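Local structure of Lin2722 protein (Listeria innocua, 3DS8) at residues 18-23 with 61-66; 223-226 with 230-233. The protein is of unknown function but belongs to an alpha/beta-hydrolase family, and probably acts as a serine hydrolase on a substrate not yet identified. All coordinates share one frame; numbering follows the deposited sequence.

Contact 1: residues 18-23 with 61-66. With SO4 (sulfate ion), chain C.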
loop_
_atom_site.group_PDB
_atom_site.type_symbol
_atom_site.label_atom_id
_atom_site.label_comp_id
_atom_site.label_asym_id
_atom_site.label_seq_id
_atom_site.Cartn_x
_atom_site.Cartn_y
_atom_site.Cartn_z
ATOM N N SER A 18 3.966 -12.898 4.053
ATOM C CA SER A 18 2.589 -12.592 4.387
ATOM C C SER A 18 1.685 -12.370 3.150
ATOM O O SER A 18 0.477 -12.589 3.235
ATOM C CB SER A 18 2.525 -11.349 5.251
ATOM O OG SER A 18 3.029 -11.526 6.579
ATOM N N LEU A 19 2.228 -11.837 2.056
ATOM C CA LEU A 19 1.426 -11.582 0.843
ATOM C C LEU A 19 1.678 -12.675 -0.228
ATOM O O LEU A 19 1.483 -12.455 -1.428
ATOM C CB LEU A 19 1.668 -10.178 0.278
ATOM C CG LEU A 19 0.854 -9.077 0.954
ATOM C CD1 LEU A 19 1.244 -8.886 2.459
ATOM C CD2 LEU A 19 0.956 -7.709 0.168
ATOM N N ASP A 20 2.076 -13.858 0.208
ATOM C CA ASP A 20 2.313 -14.959 -0.740
ATOM C C ASP A 20 1.064 -15.427 -1.483
ATOM O O ASP A 20 1.188 -15.958 -2.592
ATOM C CB ASP A 20 2.989 -16.154 -0.073
ATOM C CG ASP A 20 4.526 -15.988 0.053
ATOM O OD1 ASP A 20 5.126 -15.009 -0.466
ATOM O OD2 ASP A 20 5.135 -16.869 0.655
ATOM N N LYS A 21 -0.136 -15.255 -0.928
ATOM C CA LYS A 21 -1.296 -15.720 -1.690
ATOM C C LYS A 21 -1.391 -14.872 -2.957
ATOM O O LYS A 21 -1.517 -15.403 -4.084
ATOM C CB LYS A 21 -2.572 -15.698 -0.898
ATOM C CG LYS A 21 -3.765 -16.292 -1.649
ATOM C CD LYS A 21 -5.042 -16.210 -0.860
ATOM C CE LYS A 21 -6.247 -16.841 -1.585
ATOM N NZ LYS A 21 -7.531 -16.730 -0.818
HETATM N N MSE A 22 -1.354 -13.569 -2.750
HETATM C CA MSE A 22 -1.319 -12.606 -3.849
HETATM C C MSE A 22 -0.164 -12.841 -4.809
HETATM O O MSE A 22 -0.351 -12.932 -6.032
HETATM C CB MSE A 22 -1.207 -11.186 -3.302
HETATM C CG MSE A 22 -1.215 -10.184 -4.399
HETATM SE SE MSE A 22 -1.143 -8.430 -3.553
HETATM C CE MSE A 22 -3.000 -8.378 -2.825
ATOM N N ALA A 23 1.046 -12.945 -4.266
ATOM C CA ALA A 23 2.205 -13.159 -5.106
ATOM C C ALA A 23 2.095 -14.412 -5.957
ATOM O O ALA A 23 2.444 -14.400 -7.157
ATOM C CB ALA A 23 3.484 -13.157 -4.277
ATOM N N ILE A 61 8.479 -9.219 -8.583
ATOM C CA ILE A 61 7.940 -9.022 -7.254
ATOM C C ILE A 61 9.070 -8.945 -6.204
ATOM O O ILE A 61 9.993 -9.782 -6.159
ATOM C CB ILE A 61 6.916 -10.127 -6.930
ATOM C CG1 ILE A 61 5.686 -9.965 -7.844
ATOM C CG2 ILE A 61 6.511 -10.109 -5.420
ATOM C CD1 ILE A 61 4.721 -11.116 -7.717
ATOM N N ILE A 62 8.995 -7.922 -5.371
ATOM C CA ILE A 62 9.884 -7.787 -4.221
ATOM C C ILE A 62 9.093 -8.065 -2.941
ATOM O O ILE A 62 8.272 -7.259 -2.488
ATOM C CB ILE A 62 10.536 -6.392 -4.166
ATOM C CG1 ILE A 62 11.115 -5.991 -5.538
ATOM C CG2 ILE A 62 11.562 -6.319 -2.968
ATOM C CD1 ILE A 62 12.208 -6.857 -6.129
ATOM N N LYS A 63 9.297 -9.248 -2.397
ATOM C CA LYS A 63 8.648 -9.638 -1.157
ATOM C C LYS A 63 9.453 -9.032 -0.021
ATOM O O LYS A 63 10.570 -9.439 0.249
ATOM C CB LYS A 63 8.587 -11.159 -1.041
ATOM C CG LYS A 63 7.821 -11.797 -2.180
ATOM C CD LYS A 63 7.636 -13.306 -1.974
ATOM C CE LYS A 63 6.901 -13.923 -3.126
ATOM N NZ LYS A 63 6.804 -15.407 -2.966
ATOM N N PHE A 64 8.862 -8.072 0.658
ATOM C CA PHE A 64 9.619 -7.282 1.625
ATOM C C PHE A 64 9.300 -7.659 3.070
ATOM O O PHE A 64 8.140 -7.878 3.418
ATOM C CB PHE A 64 9.369 -5.791 1.391
ATOM C CG PHE A 64 10.428 -4.931 1.955
ATOM C CD1 PHE A 64 11.557 -4.640 1.210
ATOM C CD2 PHE A 64 10.325 -4.440 3.240
ATOM C CE1 PHE A 64 12.571 -3.873 1.725
ATOM C CE2 PHE A 64 11.335 -3.653 3.774
ATOM C CZ PHE A 64 12.470 -3.371 3.020
ATOM N N GLY A 65 10.317 -7.687 3.929
ATOM C CA GLY A 65 10.085 -7.978 5.323
ATOM C C GLY A 65 10.817 -7.014 6.228
ATOM O O GLY A 65 11.982 -6.784 6.043
ATOM N N PHE A 66 10.128 -6.497 7.234
ATOM C CA PHE A 66 10.766 -5.767 8.335
ATOM C C PHE A 66 10.976 -6.684 9.535
ATOM O O PHE A 66 10.002 -7.189 10.112
ATOM C CB PHE A 66 9.865 -4.621 8.772
ATOM C CG PHE A 66 9.685 -3.552 7.745
ATOM C CD1 PHE A 66 10.673 -2.619 7.542
ATOM C CD2 PHE A 66 8.534 -3.482 6.972
ATOM C CE1 PHE A 66 10.520 -1.605 6.592
ATOM C CE2 PHE A 66 8.394 -2.516 5.989
ATOM C CZ PHE A 66 9.388 -1.539 5.829
HETATM S S SO4 C . -0.024 -9.731 7.820
HETATM O O1 SO4 C . 0.292 -9.075 6.684
HETATM O O2 SO4 C . -1.496 -9.852 8.057
HETATM O O3 SO4 C . 0.499 -11.111 7.769
HETATM O O4 SO4 C . 0.541 -9.016 9.005
HETATM O O HOH W 1 7.992 -16.290 0.177
#
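Lys63 and Asp20 form a salt bridge, with NZ of Lys63 donating a hydrogen bond to OD1 of Asp20 at 3.0 Å. The ammonium meets the carboxylate obliquely from above, 56° out of its plane. A water ties the same two groups together a second time: it donates to OD2 of Asp20 at 3.0 Å and takes a weak bond from Lys63 NZ. Beside the contact, at the start of segment 18-23, OG of Ser18 donates to sulfate O3 at 2.8 Å, and Gly11 N binds the same ion. From CG outward the lysine chain is fully extended, which carries NZ from the strand to the first turn of helix 20-30; the two side chains cross at about a right angle. The aliphatic part packs as well, CE of Lys63 lying 3.7 Å from CB of Ala23, one turn beyond the N-cap residue Leu19. Deeper down, CD1 of Ile61 approaches Ala23 CB at 4.2 Å and adds a small apolar patch. The helix is thus joined to strand 61-66 of the central sheet by a charge pair above an apolar base, and Asp20, in the first turn, is placed where its negative charge would probably suit the helix dipole.

Contact 2: residues 223-226 with 230-233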
loop_
_atom_site.group_PDB
_atom_site.type_symbol
_atom_site.label_atom_id
_atom_site.label_comp_id
_atom_site.label_asym_id
_atom_site.label_seq_id
_atom_site.Cartn_x
_atom_site.Cartn_y
_atom_site.Cartn_z
ATOM N N GLN A 223 -7.447 -9.230 9.407
ATOM C CA GLN A 223 -6.274 -10.086 9.470
ATOM C C GLN A 223 -5.964 -10.768 8.111
ATOM O O GLN A 223 -4.790 -11.039 7.800
ATOM C CB GLN A 223 -6.478 -11.148 10.563
ATOM C CG GLN A 223 -6.405 -10.596 11.976
ATOM C CD GLN A 223 -7.705 -9.955 12.571
ATOM O OE1 GLN A 223 -8.714 -9.736 11.893
ATOM N NE2 GLN A 223 -7.646 -9.678 13.903
ATOM N N THR A 224 -7.011 -11.023 7.336
ATOM C CA THR A 224 -6.895 -11.729 6.065
ATOM C C THR A 224 -7.387 -10.921 4.851
ATOM O O THR A 224 -7.642 -11.466 3.756
ATOM C CB THR A 224 -7.597 -13.095 6.176
ATOM O OG1 THR A 224 -8.949 -12.957 6.642
ATOM C CG2 THR A 224 -6.812 -13.970 7.167
ATOM N N LEU A 225 -7.563 -9.618 5.024
ATOM C CA LEU A 225 -8.162 -8.806 3.967
ATOM C C LEU A 225 -7.312 -8.786 2.662
ATOM O O LEU A 225 -7.829 -8.679 1.560
ATOM C CB LEU A 225 -8.419 -7.370 4.472
ATOM C CG LEU A 225 -9.201 -6.447 3.535
ATOM C CD1 LEU A 225 -10.604 -6.970 3.244
ATOM C CD2 LEU A 225 -9.222 -4.995 4.150
ATOM N N HIS A 226 -6.002 -8.878 2.828
ATOM C CA HIS A 226 -5.038 -9.021 1.701
ATOM C C HIS A 226 -5.069 -10.405 1.003
ATOM O O HIS A 226 -4.354 -10.587 0.006
ATOM C CB HIS A 226 -3.643 -8.743 2.194
ATOM C CG HIS A 226 -3.160 -9.733 3.200
ATOM N ND1 HIS A 226 -3.815 -9.965 4.389
ATOM C CD2 HIS A 226 -2.078 -10.543 3.199
ATOM C CE1 HIS A 226 -3.172 -10.903 5.062
ATOM N NE2 HIS A 226 -2.121 -11.285 4.356
ATOM N N LYS A 230 -11.607 -10.886 -3.686
ATOM C CA LYS A 230 -11.852 -9.554 -4.228
ATOM C C LYS A 230 -10.622 -8.635 -4.120
ATOM O O LYS A 230 -10.392 -7.806 -5.017
ATOM C CB LYS A 230 -13.019 -8.883 -3.522
ATOM C CG LYS A 230 -13.299 -7.476 -4.007
ATOM C CD LYS A 230 -13.630 -7.418 -5.560
ATOM C CE LYS A 230 -14.221 -6.040 -5.971
ATOM N NZ LYS A 230 -14.555 -5.994 -7.463
ATOM N N SER A 231 -9.926 -8.676 -2.980
ATOM C CA SER A 231 -8.702 -7.906 -2.808
ATOM C C SER A 231 -7.685 -8.230 -3.882
ATOM O O SER A 231 -7.104 -7.345 -4.512
ATOM C CB SER A 231 -8.048 -8.086 -1.416
ATOM O OG SER A 231 -8.788 -7.353 -0.469
ATOM N N ILE A 232 -7.487 -9.506 -4.101
ATOM C CA ILE A 232 -6.487 -9.931 -5.092
ATOM C C ILE A 232 -6.911 -9.567 -6.523
ATOM O O ILE A 232 -6.088 -9.055 -7.337
ATOM C CB ILE A 232 -6.153 -11.424 -4.939
ATOM C CG1 ILE A 232 -5.485 -11.617 -3.564
ATOM C CG2 ILE A 232 -5.208 -11.847 -6.084
ATOM C CD1 ILE A 232 -5.351 -13.083 -3.114
ATOM N N GLU A 233 -8.169 -9.773 -6.837
ATOM C CA GLU A 233 -8.716 -9.389 -8.159
ATOM C C GLU A 233 -8.582 -7.878 -8.388
ATOM O O GLU A 233 -8.149 -7.443 -9.464
ATOM C CB GLU A 233 -10.172 -9.811 -8.285
ATOM C CG GLU A 233 -10.374 -11.300 -8.249
ATOM C CD GLU A 233 -11.749 -11.717 -7.657
ATOM O OE1 GLU A 233 -12.726 -10.926 -7.727
ATOM O OE2 GLU A 233 -11.831 -12.844 -7.131
#
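Ser231 and Leu225 make the hydrogen bond that joins the two segments: OG of the serine donates to the backbone O of Leu225 at a short 2.6 Å. The C=O...OG angle is 154°, and the donor is tilted 26° from the carbonyl plane. The Ser231 hydroxyl stands anti to its own carbonyl carbon (chi1 -76°), and from there it reaches back from the first turn of helix 229-240 to the loop before it. The same OG is also hydrogen-bonded to Gln215 NE2, so this buried hydroxyl has two polar partners. Thr228 lies between the segments and links them further, its OG1 being hydrogen-bonded to Ser231 N and weakly to Leu225 O.

Packing contacts are few and mostly set side chain against backbone. CG of Leu225 comes within 4.1 Å of Ser231 OG, flanking the hydrogen bond, while CB of Ser231 lies 4.4 Å from CA of His226. On the next residue of the helix, CG1 of Ile232 touches the backbone O of His226 at 3.9 Å. The CB of His226 points away from the helix, and its imidazole stacks on that of His101, which lies within the probable nucleophile elbow.

The contact fastens the turn after the probable catalytic histidine, His222, to the helix that follows. Leu225 and Ser231 both pack on Ile130 of strand 123-130, Leu225 also reaches Gln215 of strand 209-216, and Ile232 faces Lys21, Met22 and Gln25 of helix 20-30.

In the fold
Contacts 1 and 2 have centres about 13 Å apart and meet directly through the residues leading into helix 20-30 and its first turn. His226 NE2 lies 3.1 Å from Ser18 O, and Leu19 CD1 lies 3.8 Å from His226 CD2. In the first turn of the helix, Lys21 CD packs 3.9 Å from Ile232 CD1, so helices 20-30 and 229-240 touch there. The sulfate, probably from the crystallisation liquor, sits at this junction: Ser18 binds it, and the nearest atoms of the His226 side chain and the ion are about 4 Å apart. Leu225 touches the probable Ser102-His222-Asp188 triad and His226 lies near the elbow; with the sulfate, this suggests that Ser18, Leu225 and His226 border the active-site region.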